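Local coordinates for flavodoxin (Fusobacterium nucleatum, PDB 6OHK), which binds flavin mononucleotide and carries electrons, probably serving as a low-potential donor to a number of redox enzymes, at residues 73-78 / 108-113; 52-57 / 66-71; 33-38 / 47-52. The protein carries 1 engineered substitution. All coordinates share one frame; numbering follows the deposited sequence.

Contact 1: 73-78 / 108-113; sequences KKLEEI and YDIVVK
Ile110 points its side chain at helix 72-77 and lays the methyl CG2 against the backbone of that helix at Glu76, with Glu76 CA 3.7 Å from Ile110 CG2. The same methyl meets Glu76 CB and Leu75 CG, each 4.0 Å from Ile110 CG2. Ile110 and Leu75 pass each other at a slant, and the second branch of the isoleucine ends with CD1 beside Leu75 CD2. Leu75 is buried, and its side chain also touches Ile46 and Phe80.

Toward solvent the apolar contact gives way to charge. Glu76 has CG anti to its N (chi1 -171°) and an extended chain, which brings its carboxylate across to Lys113, itself fully stretched, one helical turn beyond Ile110. Lys113 NZ donates to Glu76 OE2 over 2.7 Å, approaching on the syn side and 18° out of the carboxylate plane. This salt bridge closes the outer border of the contact, while the carbonyl O of Glu76 accepts a bond from Lys114 NZ.

The short helical segments run nearly the same way, their axes 9.5 Å apart and crossing at -23°. Neighbouring, near-parallel helices on one side of a central parallel sheet are as expected of the three-layer alpha/beta/alpha sandwich to which the flavodoxin fold belongs.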
loop_
_atom_site.group_PDB
_atom_site.type_symbol
_atom_site.label_atom_id
_atom_site.label_comp_id
_atom_site.label_asym_id
_atom_site.label_seq_id
_atom_site.Cartn_x
_atom_site.Cartn_y
_atom_site.Cartn_z
ATOM N N LYS A 73 12.895 -8.408 6.860
ATOM C CA LYS A 73 13.436 -9.760 6.771
ATOM C C LYS A 73 12.354 -10.795 7.058
ATOM O O LYS A 73 12.262 -11.819 6.372
ATOM C CB LYS A 73 14.646 -9.917 7.702
ATOM C CG LYS A 73 15.348 -11.265 7.569
ATOM C CD LYS A 73 16.854 -11.127 7.499
ATOM C CE LYS A 73 17.533 -12.472 7.226
ATOM N NZ LYS A 73 17.411 -12.943 5.824
ATOM N N LYS A 74 11.508 -10.538 8.046
ATOM C CA LYS A 74 10.398 -11.442 8.314
ATOM C C LYS A 74 9.434 -11.479 7.145
ATOM O O LYS A 74 8.898 -12.540 6.805
ATOM C CB LYS A 74 9.671 -11.009 9.578
ATOM C CG LYS A 74 10.500 -11.289 10.823
ATOM C CD LYS A 74 9.793 -10.926 12.118
ATOM C CE LYS A 74 10.679 -11.215 13.330
ATOM N NZ LYS A 74 12.025 -10.570 13.225
ATOM N N LEU A 75 9.192 -10.333 6.511
ATOM C CA LEU A 75 8.297 -10.273 5.364
ATOM C C LEU A 75 8.836 -11.122 4.228
ATOM O O LEU A 75 8.082 -11.856 3.580
ATOM C CB LEU A 75 8.123 -8.800 4.950
ATOM C CG LEU A 75 7.037 -8.503 3.928
ATOM C CD1 LEU A 75 5.665 -8.661 4.607
ATOM C CD2 LEU A 75 7.222 -7.090 3.407
ATOM N N GLU A 76 10.149 -11.083 4.000
ATOM C CA GLU A 76 10.753 -11.829 2.920
ATOM C C GLU A 76 10.792 -13.325 3.182
ATOM O O GLU A 76 10.989 -14.087 2.227
ATOM C CB GLU A 76 12.144 -11.271 2.612
ATOM C CG GLU A 76 12.751 -11.869 1.354
ATOM C CD GLU A 76 13.994 -11.131 0.887
ATOM O OE1 GLU A 76 14.284 -10.023 1.404
ATOM O OE2 GLU A 76 14.678 -11.670 -0.009
ATOM N N GLU A 77 10.546 -13.769 4.410
ATOM C CA GLU A 77 10.416 -15.193 4.693
ATOM C C GLU A 77 9.096 -15.763 4.213
ATOM O O GLU A 77 8.989 -16.979 4.032
ATOM C CB GLU A 77 10.538 -15.453 6.194
ATOM C CG GLU A 77 11.955 -15.250 6.724
ATOM C CD GLU A 77 12.092 -15.463 8.227
ATOM O OE1 GLU A 77 11.156 -16.004 8.859
ATOM O OE2 GLU A 77 13.152 -15.078 8.775
ATOM N N ILE A 78 8.093 -14.920 3.983
ATOM C CA ILE A 78 6.773 -15.371 3.579
ATOM C C ILE A 78 6.784 -15.732 2.104
ATOM O O ILE A 78 7.384 -15.036 1.280
ATOM C CB ILE A 78 5.760 -14.250 3.869
ATOM C CG1 ILE A 78 5.704 -13.987 5.369
ATOM C CG2 ILE A 78 4.365 -14.580 3.300
ATOM C CD1 ILE A 78 4.832 -12.804 5.771
ATOM N N TYR A 108 7.076 -3.622 -2.449
ATOM C CA TYR A 108 6.932 -4.151 -3.806
ATOM C C TYR A 108 8.006 -5.176 -4.115
ATOM O O TYR A 108 7.726 -6.265 -4.624
ATOM C CB TYR A 108 7.049 -2.997 -4.797
ATOM C CG TYR A 108 6.930 -3.402 -6.253
ATOM C CD1 TYR A 108 8.027 -3.762 -7.012
ATOM C CD2 TYR A 108 5.696 -3.424 -6.866
ATOM C CE1 TYR A 108 7.877 -4.132 -8.364
ATOM C CE2 TYR A 108 5.538 -3.779 -8.177
ATOM C CZ TYR A 108 6.626 -4.126 -8.924
ATOM O OH TYR A 108 6.427 -4.473 -10.268
ATOM N N ASP A 109 9.259 -4.822 -3.850
ATOM C CA ASP A 109 10.342 -5.695 -4.295
ATOM C C ASP A 109 10.273 -7.040 -3.599
ATOM O O ASP A 109 10.560 -8.073 -4.219
ATOM C CB ASP A 109 11.682 -5.034 -4.018
ATOM C CG ASP A 109 12.042 -3.932 -5.032
ATOM O OD1 ASP A 109 11.380 -3.779 -6.059
ATOM O OD2 ASP A 109 13.036 -3.217 -4.754
ATOM N N ILE A 110 9.861 -7.052 -2.331
ATOM C CA ILE A 110 9.740 -8.312 -1.603
ATOM C C ILE A 110 8.575 -9.140 -2.113
ATOM O O ILE A 110 8.717 -10.349 -2.339
ATOM C CB ILE A 110 9.634 -8.051 -0.092
ATOM C CG1 ILE A 110 10.964 -7.516 0.423
ATOM C CG2 ILE A 110 9.223 -9.322 0.636
ATOM C CD1 ILE A 110 10.940 -6.876 1.786
ATOM N N VAL A 111 7.400 -8.532 -2.301
ATOM C CA VAL A 111 6.249 -9.269 -2.792
ATOM C C VAL A 111 6.587 -9.937 -4.111
ATOM O O VAL A 111 6.297 -11.117 -4.322
ATOM C CB VAL A 111 5.031 -8.327 -2.926
ATOM C CG1 VAL A 111 3.895 -9.039 -3.615
ATOM C CG2 VAL A 111 4.615 -7.838 -1.568
ATOM N N VAL A 112 7.205 -9.193 -5.023
ATOM C CA VAL A 112 7.466 -9.737 -6.352
ATOM C C VAL A 112 8.531 -10.831 -6.276
ATOM O O VAL A 112 8.394 -11.896 -6.899
ATOM C CB VAL A 112 7.828 -8.620 -7.345
ATOM C CG1 VAL A 112 8.301 -9.190 -8.664
ATOM C CG2 VAL A 112 6.613 -7.713 -7.570
ATOM N N LYS A 113 9.590 -10.605 -5.525
ATOM C CA LYS A 113 10.655 -11.609 -5.426
ATOM C C LYS A 113 10.148 -12.904 -4.826
ATOM O O LYS A 113 10.660 -13.988 -5.174
ATOM C CB LYS A 113 11.806 -11.048 -4.587
ATOM C CG LYS A 113 12.907 -12.014 -4.187
ATOM C CD LYS A 113 13.935 -11.293 -3.307
ATOM C CE LYS A 113 15.095 -12.199 -2.937
ATOM N NZ LYS A 113 16.186 -11.429 -2.260
#

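Contact 2: 52-57 / 66-71; sequences LILVTP and AAWMNN. With FMN (flavin mononucleotide), chain B.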
loop_
_atom_site.group_PDB
_atom_site.type_symbol
_atom_site.label_atom_id
_atom_site.label_comp_id
_atom_site.label_asym_id
_atom_site.label_seq_id
_atom_site.Cartn_x
_atom_site.Cartn_y
_atom_site.Cartn_z
ATOM N N LEU A 52 -4.297 -8.872 -0.117
ATOM C CA LEU A 52 -3.607 -7.998 0.824
ATOM C C LEU A 52 -3.610 -6.566 0.344
ATOM O O LEU A 52 -3.469 -6.289 -0.847
ATOM C CB LEU A 52 -2.153 -8.439 0.934
ATOM C CG LEU A 52 -1.907 -9.742 1.685
ATOM C CD1 LEU A 52 -0.513 -10.260 1.389
ATOM C CD2 LEU A 52 -2.069 -9.559 3.182
ATOM N N ILE A 53 -3.734 -5.656 1.301
ATOM C CA ILE A 53 -3.482 -4.230 1.097
ATOM C C ILE A 53 -2.455 -3.804 2.132
ATOM O O ILE A 53 -2.704 -3.930 3.340
ATOM C CB ILE A 53 -4.775 -3.420 1.245
ATOM C CG1 ILE A 53 -5.801 -3.839 0.194
ATOM C CG2 ILE A 53 -4.469 -1.910 1.186
ATOM C CD1 ILE A 53 -7.176 -3.207 0.383
ATOM N N LEU A 54 -1.296 -3.348 1.682
ATOM C CA LEU A 54 -0.190 -2.953 2.557
ATOM C C LEU A 54 -0.003 -1.456 2.430
ATOM O O LEU A 54 0.117 -0.943 1.319
ATOM C CB LEU A 54 1.106 -3.668 2.159
ATOM C CG LEU A 54 1.000 -5.171 1.910
ATOM C CD1 LEU A 54 2.391 -5.715 1.599
ATOM C CD2 LEU A 54 0.381 -5.945 3.055
ATOM N N VAL A 55 -0.027 -0.754 3.557
ATOM C CA VAL A 55 -0.098 0.708 3.601
ATOM C C VAL A 55 1.052 1.245 4.437
ATOM O O VAL A 55 1.271 0.803 5.567
ATOM C CB VAL A 55 -1.430 1.160 4.221
ATOM C CG1 VAL A 55 -1.560 2.673 4.130
ATOM C CG2 VAL A 55 -2.622 0.437 3.611
ATOM N N THR A 56 1.772 2.220 3.907
ATOM C CA THR A 56 2.808 2.884 4.697
ATOM C C THR A 56 2.951 4.355 4.334
ATOM O O THR A 56 2.939 4.699 3.154
ATOM C CB THR A 56 4.174 2.180 4.565
ATOM O OG1 THR A 56 5.107 2.747 5.500
ATOM C CG2 THR A 56 4.738 2.265 3.142
ATOM N N PRO A 57 3.140 5.225 5.322
ATOM C CA PRO A 57 3.728 6.537 5.052
ATOM C C PRO A 57 5.208 6.397 4.759
ATOM O O PRO A 57 5.821 5.356 4.934
ATOM C CB PRO A 57 3.477 7.283 6.357
ATOM C CG PRO A 57 3.609 6.195 7.415
ATOM C CD PRO A 57 2.985 4.969 6.770
ATOM N N ALA A 66 9.223 2.787 10.188
ATOM C CA ALA A 66 10.152 1.896 10.874
ATOM C C ALA A 66 9.546 0.542 11.179
ATOM O O ALA A 66 10.269 -0.459 11.187
ATOM C CB ALA A 66 10.650 2.535 12.172
ATOM N N ALA A 67 8.252 0.477 11.511
ATOM C CA ALA A 67 7.673 -0.826 11.829
ATOM C C ALA A 67 7.656 -1.741 10.621
ATOM O O ALA A 67 7.785 -2.953 10.773
ATOM C CB ALA A 67 6.276 -0.665 12.395
ATOM N N TRP A 68 7.517 -1.206 9.410
ATOM C CA TRP A 68 7.725 -2.010 8.216
ATOM C C TRP A 68 9.210 -2.317 8.028
ATOM O O TRP A 68 9.574 -3.481 7.796
ATOM C CB TRP A 68 7.183 -1.294 6.973
ATOM C CG TRP A 68 5.724 -1.364 6.760
ATOM C CD1 TRP A 68 4.840 -0.329 6.828
ATOM C CD2 TRP A 68 4.978 -2.525 6.435
ATOM N NE1 TRP A 68 3.568 -0.792 6.531
ATOM C CE2 TRP A 68 3.634 -2.136 6.288
ATOM C CE3 TRP A 68 5.317 -3.861 6.238
ATOM C CZ2 TRP A 68 2.652 -3.030 5.919
ATOM C CZ3 TRP A 68 4.345 -4.751 5.882
ATOM C CH2 TRP A 68 3.018 -4.334 5.745
ATOM N N MET A 69 10.074 -1.305 8.109
ATOM C CA MET A 69 11.493 -1.527 7.834
ATOM C C MET A 69 12.070 -2.584 8.767
ATOM O O MET A 69 12.863 -3.433 8.338
ATOM C CB MET A 69 12.267 -0.209 7.951
ATOM C CG MET A 69 11.810 0.879 6.998
ATOM S SD MET A 69 11.903 0.436 5.231
ATOM C CE MET A 69 13.659 0.333 4.988
ATOM N N ASN A 70 11.664 -2.570 10.023
ATOM C CA ASN A 70 12.199 -3.524 10.982
ATOM C C ASN A 70 11.733 -4.936 10.701
ATOM O O ASN A 70 12.332 -5.901 11.211
ATOM C CB ASN A 70 11.777 -3.132 12.393
ATOM C CG ASN A 70 12.489 -1.915 12.897
ATOM O OD1 ASN A 70 13.516 -1.524 12.375
ATOM N ND2 ASN A 70 11.902 -1.272 13.896
ATOM N N ASN A 71 10.665 -5.098 9.921
ATOM C CA ASN A 71 10.065 -6.389 9.620
ATOM C C ASN A 71 10.339 -6.855 8.212
ATOM O O ASN A 71 9.733 -7.839 7.787
ATOM C CB ASN A 71 8.565 -6.328 9.887
ATOM C CG ASN A 71 8.266 -6.503 11.327
ATOM O OD1 ASN A 71 8.545 -7.581 11.861
ATOM N ND2 ASN A 71 7.692 -5.516 11.973
HETATM N N1 FMN B . 6.896 11.904 2.414
HETATM C C2 FMN B . 7.414 11.375 1.221
HETATM O O2 FMN B . 6.734 11.241 0.258
HETATM N N3 FMN B . 8.811 11.032 1.195
HETATM C C4 FMN B . 9.681 11.181 2.241
HETATM O O4 FMN B . 10.837 10.842 2.091
HETATM C C4A FMN B . 9.136 11.738 3.430
HETATM N N5 FMN B . 9.975 11.925 4.526
HETATM C C5A FMN B . 9.380 12.548 5.659
HETATM C C6 FMN B . 10.214 12.881 6.742
HETATM C C7 FMN B . 9.676 13.470 7.869
HETATM C C7M FMN B . 10.682 13.704 9.008
HETATM C C8 FMN B . 8.337 13.830 7.899
HETATM C C8M FMN B . 7.783 14.438 9.170
HETATM C C9 FMN B . 7.511 13.507 6.825
HETATM C C9A FMN B . 8.037 12.902 5.711
HETATM N N10 FMN B . 7.162 12.574 4.599
HETATM C C10 FMN B . 7.754 12.052 3.469
HETATM C "C1'" FMN B . 5.738 12.902 4.640
HETATM C "C2'" FMN B . 4.939 11.856 5.473
HETATM O "O2'" FMN B . 5.064 10.545 4.952
HETATM C "C3'" FMN B . 3.446 12.230 5.431
HETATM O "O3'" FMN B . 3.296 13.432 6.161
HETATM C "C4'" FMN B . 2.464 11.179 5.943
HETATM O "O4'" FMN B . 1.143 11.643 5.684
HETATM C "C5'" FMN B . 2.619 10.887 7.430
HETATM O "O5'" FMN B . 1.792 9.777 7.739
HETATM P P FMN B . 1.528 9.365 9.271
HETATM O O1P FMN B . 0.598 8.179 9.152
HETATM O O2P FMN B . 2.808 9.028 9.955
HETATM O O3P FMN B . 0.851 10.564 9.947
#
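This is a buried helix-on-sheet contact in which one tryptophan, Trp68 of the short helix 66-69, lies against the central strand 51-59 just before that strand reaches the flavin phosphate. It combines a polar grip with apolar packing. Trp68 NE1 donates to the backbone Val55 O at 3.0 Å, with an N-H...O angle of 154°. The donor sits well above the carbonyl plane, 46° out of it, and the oxygen lies at the indole edge, slightly tilted from the ring plane. The bond satisfies the one polar atom of a buried indole and helps to set how the ring is turned.

On the two sides of this bond along the strand, the indole meets Leu54 and Thr56. Leu54 crosses it at about a right angle, with CD2 4.1 Å from Trp68 CH2 at the benzene end. At the pyrrole end Thr56 approaches obliquely, its OG1 3.4 Å from Trp68 CD1.

In the flavodoxin fold the strands of the parallel sheet carry helices on both faces and bind the nucleotide at their C-terminal ends, and strand 51-59 follows that plan. Trp68 shares its side of the sheet with Leu107 of helix 103-113, which also touches Leu54. Pro57, farther along the strand, brings CB to 3.3 Å from FMN O5', next to the phosphate; Thr13, Thr15 and Thr18 hydrogen-bond the FMN, consistent with the phosphate-binding loop of flavodoxins.

Thr56 OG1, set anti to its own N (chi1 -172°), bonds the carbonyl Pro57 O at 2.8 Å in the carbonyl plane, on a lone pair. The same hydroxyl is hydrogen-bonded to the backbone N of His65, tying the strand to the residue that leads into helix 66-69.

Contact 3: 33-38 / 47-52; sequences DFKTFN and ENFENL
Phe49 reaches out from the loop ahead of strand 51-59 toward the edge strand 34-38, and its ring does all the touching on its side of the contact. At CB the side chain already heads for the other segment. With CG anti to the carbonyl carbon (chi1 -60°), the ring is carried onward until its far rim arrives between Lys35 and Phe37. CE1 comes within 4.2 Å of Lys35 CB, and CE2, on the other flank, lies 3.7 Å from Phe37 CE1. CZ, the tip, meets both neighbours: it is 4.0 Å from Lys35 CB and 3.7 Å from Phe37 CE1.

The two phenylalanines come from opposite directions and meet rim to rim, neither ring over the face of the other. The centroids of the Phe37 and Phe49 rings are 5.7 Å apart, and the planes of these two rings are turned 66° against each other. The tip of Phe49 lies near the plane of the Phe37 ring, at its edge, whereas Phe37 CE1 reaches the Phe49 ring obliquely.

Strands 34-38 and 51-59 do not pair with each other. Both are hydrogen-bonded to strand 7-11, which runs between them in the parallel sheet of the flavodoxin fold, so Phe49 and Phe37 span the position of that middle strand on one face of the sheet. Phe37 also stacks on Phe10 of the middle strand, and Phe49 packs on Thr6 just before it.

Lys35 contributes the root of its side chain. Its CB points toward Phe49 and supplies the hydrocarbon contact; bends at chi2 and chi3 then carry the rest of the chain away.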
loop_
_atom_site.group_PDB
_atom_site.type_symbol
_atom_site.label_atom_id
_atom_site.label_comp_id
_atom_site.label_asym_id
_atom_site.label_seq_id
_atom_site.Cartn_x
_atom_site.Cartn_y
_atom_site.Cartn_z
ATOM N N ASP A 33 -15.313 -8.842 3.362
ATOM C CA ASP A 33 -14.595 -9.249 4.558
ATOM C C ASP A 33 -13.156 -8.742 4.545
ATOM O O ASP A 33 -12.444 -8.894 3.556
ATOM C CB ASP A 33 -14.584 -10.761 4.684
ATOM C CG ASP A 33 -15.953 -11.341 5.033
ATOM O OD1 ASP A 33 -16.819 -10.632 5.579
ATOM O OD2 ASP A 33 -16.153 -12.540 4.762
ATOM N N PHE A 34 -12.748 -8.150 5.652
ATOM C CA PHE A 34 -11.379 -7.678 5.823
ATOM C C PHE A 34 -10.988 -7.822 7.279
ATOM O O PHE A 34 -11.836 -7.913 8.175
ATOM C CB PHE A 34 -11.176 -6.239 5.323
ATOM C CG PHE A 34 -11.951 -5.225 6.097
ATOM C CD1 PHE A 34 -11.470 -4.741 7.303
ATOM C CD2 PHE A 34 -13.179 -4.783 5.646
ATOM C CE1 PHE A 34 -12.205 -3.849 8.043
ATOM C CE2 PHE A 34 -13.890 -3.880 6.393
ATOM C CZ PHE A 34 -13.401 -3.435 7.586
ATOM N N LYS A 35 -9.679 -7.821 7.522
ATOM C CA LYS A 35 -9.111 -7.797 8.865
ATOM C C LYS A 35 -7.931 -6.843 8.819
ATOM O O LYS A 35 -7.138 -6.903 7.861
ATOM C CB LYS A 35 -8.603 -9.172 9.268
ATOM C CG LYS A 35 -9.621 -10.220 9.614
ATOM C CD LYS A 35 -9.072 -11.012 10.842
ATOM C CE LYS A 35 -8.996 -10.152 12.132
ATOM N NZ LYS A 35 -7.903 -10.545 13.120
ATOM N N THR A 36 -7.798 -5.981 9.812
ATOM C CA THR A 36 -6.817 -4.902 9.796
ATOM C C THR A 36 -5.817 -5.079 10.914
ATOM O O THR A 36 -6.195 -5.437 12.046
ATOM C CB THR A 36 -7.524 -3.560 9.915
ATOM O OG1 THR A 36 -8.434 -3.474 8.803
ATOM C CG2 THR A 36 -6.566 -2.396 9.900
ATOM N N PHE A 37 -4.558 -4.789 10.626
ATOM C CA PHE A 37 -3.445 -5.008 11.528
ATOM C C PHE A 37 -2.480 -3.849 11.445
ATOM O O PHE A 37 -2.212 -3.335 10.350
ATOM C CB PHE A 37 -2.652 -6.253 11.103
ATOM C CG PHE A 37 -3.465 -7.511 11.026
ATOM C CD1 PHE A 37 -4.182 -7.806 9.885
ATOM C CD2 PHE A 37 -3.510 -8.402 12.084
ATOM C CE1 PHE A 37 -4.945 -8.960 9.779
ATOM C CE2 PHE A 37 -4.238 -9.559 11.980
ATOM C CZ PHE A 37 -4.956 -9.850 10.814
ATOM N N ASN A 38 -1.963 -3.423 12.592
ATOM C CA ASN A 38 -0.899 -2.437 12.681
ATOM C C ASN A 38 0.404 -3.186 12.839
ATOM O O ASN A 38 0.573 -3.934 13.810
ATOM C CB ASN A 38 -1.158 -1.520 13.880
ATOM C CG ASN A 38 -0.179 -0.371 13.982
ATOM O OD1 ASN A 38 0.974 -0.465 13.649
ATOM N ND2 ASN A 38 -0.677 0.753 14.512
ATOM N N GLU A 47 0.913 -13.950 6.171
ATOM C CA GLU A 47 0.869 -15.304 5.616
ATOM C C GLU A 47 -0.555 -15.820 5.464
ATOM O O GLU A 47 -0.806 -16.704 4.619
ATOM C CB GLU A 47 1.653 -16.245 6.529
ATOM C CG GLU A 47 2.403 -17.392 5.886
ATOM C CD GLU A 47 3.497 -17.889 6.825
ATOM O OE1 GLU A 47 4.703 -17.764 6.490
ATOM O OE2 GLU A 47 3.141 -18.356 7.931
ATOM N N ASN A 48 -1.488 -15.332 6.272
ATOM C CA ASN A 48 -2.826 -15.897 6.398
ATOM C C ASN A 48 -3.819 -15.422 5.344
ATOM O O ASN A 48 -4.959 -15.911 5.349
ATOM C CB ASN A 48 -3.391 -15.539 7.769
ATOM C CG ASN A 48 -2.582 -16.126 8.895
ATOM O OD1 ASN A 48 -1.858 -17.103 8.712
ATOM N ND2 ASN A 48 -2.713 -15.532 10.078
ATOM N N PHE A 49 -3.446 -14.499 4.460
ATOM C CA PHE A 49 -4.370 -13.913 3.514
ATOM C C PHE A 49 -3.855 -14.102 2.105
ATOM O O PHE A 49 -2.652 -14.025 1.841
ATOM C CB PHE A 49 -4.517 -12.406 3.788
ATOM C CG PHE A 49 -5.041 -12.127 5.146
ATOM C CD1 PHE A 49 -6.393 -12.099 5.365
ATOM C CD2 PHE A 49 -4.202 -11.973 6.234
ATOM C CE1 PHE A 49 -6.908 -11.911 6.621
ATOM C CE2 PHE A 49 -4.687 -11.799 7.477
ATOM C CZ PHE A 49 -6.034 -11.760 7.692
ATOM N N GLU A 50 -4.788 -14.280 1.178
ATOM C CA GLU A 50 -4.468 -14.291 -0.239
ATOM C C GLU A 50 -4.631 -12.938 -0.881
ATOM O O GLU A 50 -4.041 -12.703 -1.931
ATOM C CB GLU A 50 -5.330 -15.318 -0.979
ATOM C CG GLU A 50 -5.123 -16.763 -0.423
ATOM C CD GLU A 50 -5.790 -17.846 -1.267
ATOM O OE1 GLU A 50 -6.146 -17.577 -2.435
ATOM O OE2 GLU A 50 -5.950 -18.975 -0.754
ATOM N N ASN A 51 -5.482 -12.098 -0.322
ATOM C CA ASN A 51 -5.711 -10.747 -0.788
ATOM C C ASN A 51 -5.170 -9.805 0.272
ATOM O O ASN A 51 -5.544 -9.930 1.441
ATOM C CB ASN A 51 -7.212 -10.493 -0.933
ATOM C CG ASN A 51 -7.857 -11.375 -1.972
ATOM O OD1 ASN A 51 -7.227 -11.709 -2.971
ATOM N ND2 ASN A 51 -9.123 -11.739 -1.750
ATOM N N LEU A 52 -4.297 -8.872 -0.117
ATOM C CA LEU A 52 -3.607 -7.998 0.824
ATOM C C LEU A 52 -3.610 -6.566 0.344
ATOM O O LEU A 52 -3.469 -6.289 -0.847
ATOM C CB LEU A 52 -2.153 -8.439 0.934
ATOM C CG LEU A 52 -1.907 -9.742 1.685
ATOM C CD1 LEU A 52 -0.513 -10.260 1.389
ATOM C CD2 LEU A 52 -2.069 -9.559 3.182
#

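In the fold
Along the chain the three contacts follow in series: contact 3 closes first, then contact 2, then contact 1. Contacts 2 and 3 share Leu52 and strand 51-59, with centres about 13 Å apart, contact 3 at the loop leading into the strand and contact 2 toward its flavin end. Contact 1 has its centre about 11 Å from that of contact 2, and helix 72-77 directly follows helix 66-69. Contacts 1 and 3, whose centres are about 16 Å apart, touch lightly where Ile78 packs against Glu47. Together they trace one flavodoxin domain, from edge strand 34-38 through the sheet to its covering helices; contact 2 alone includes a residue of the flavin pocket, Pro57.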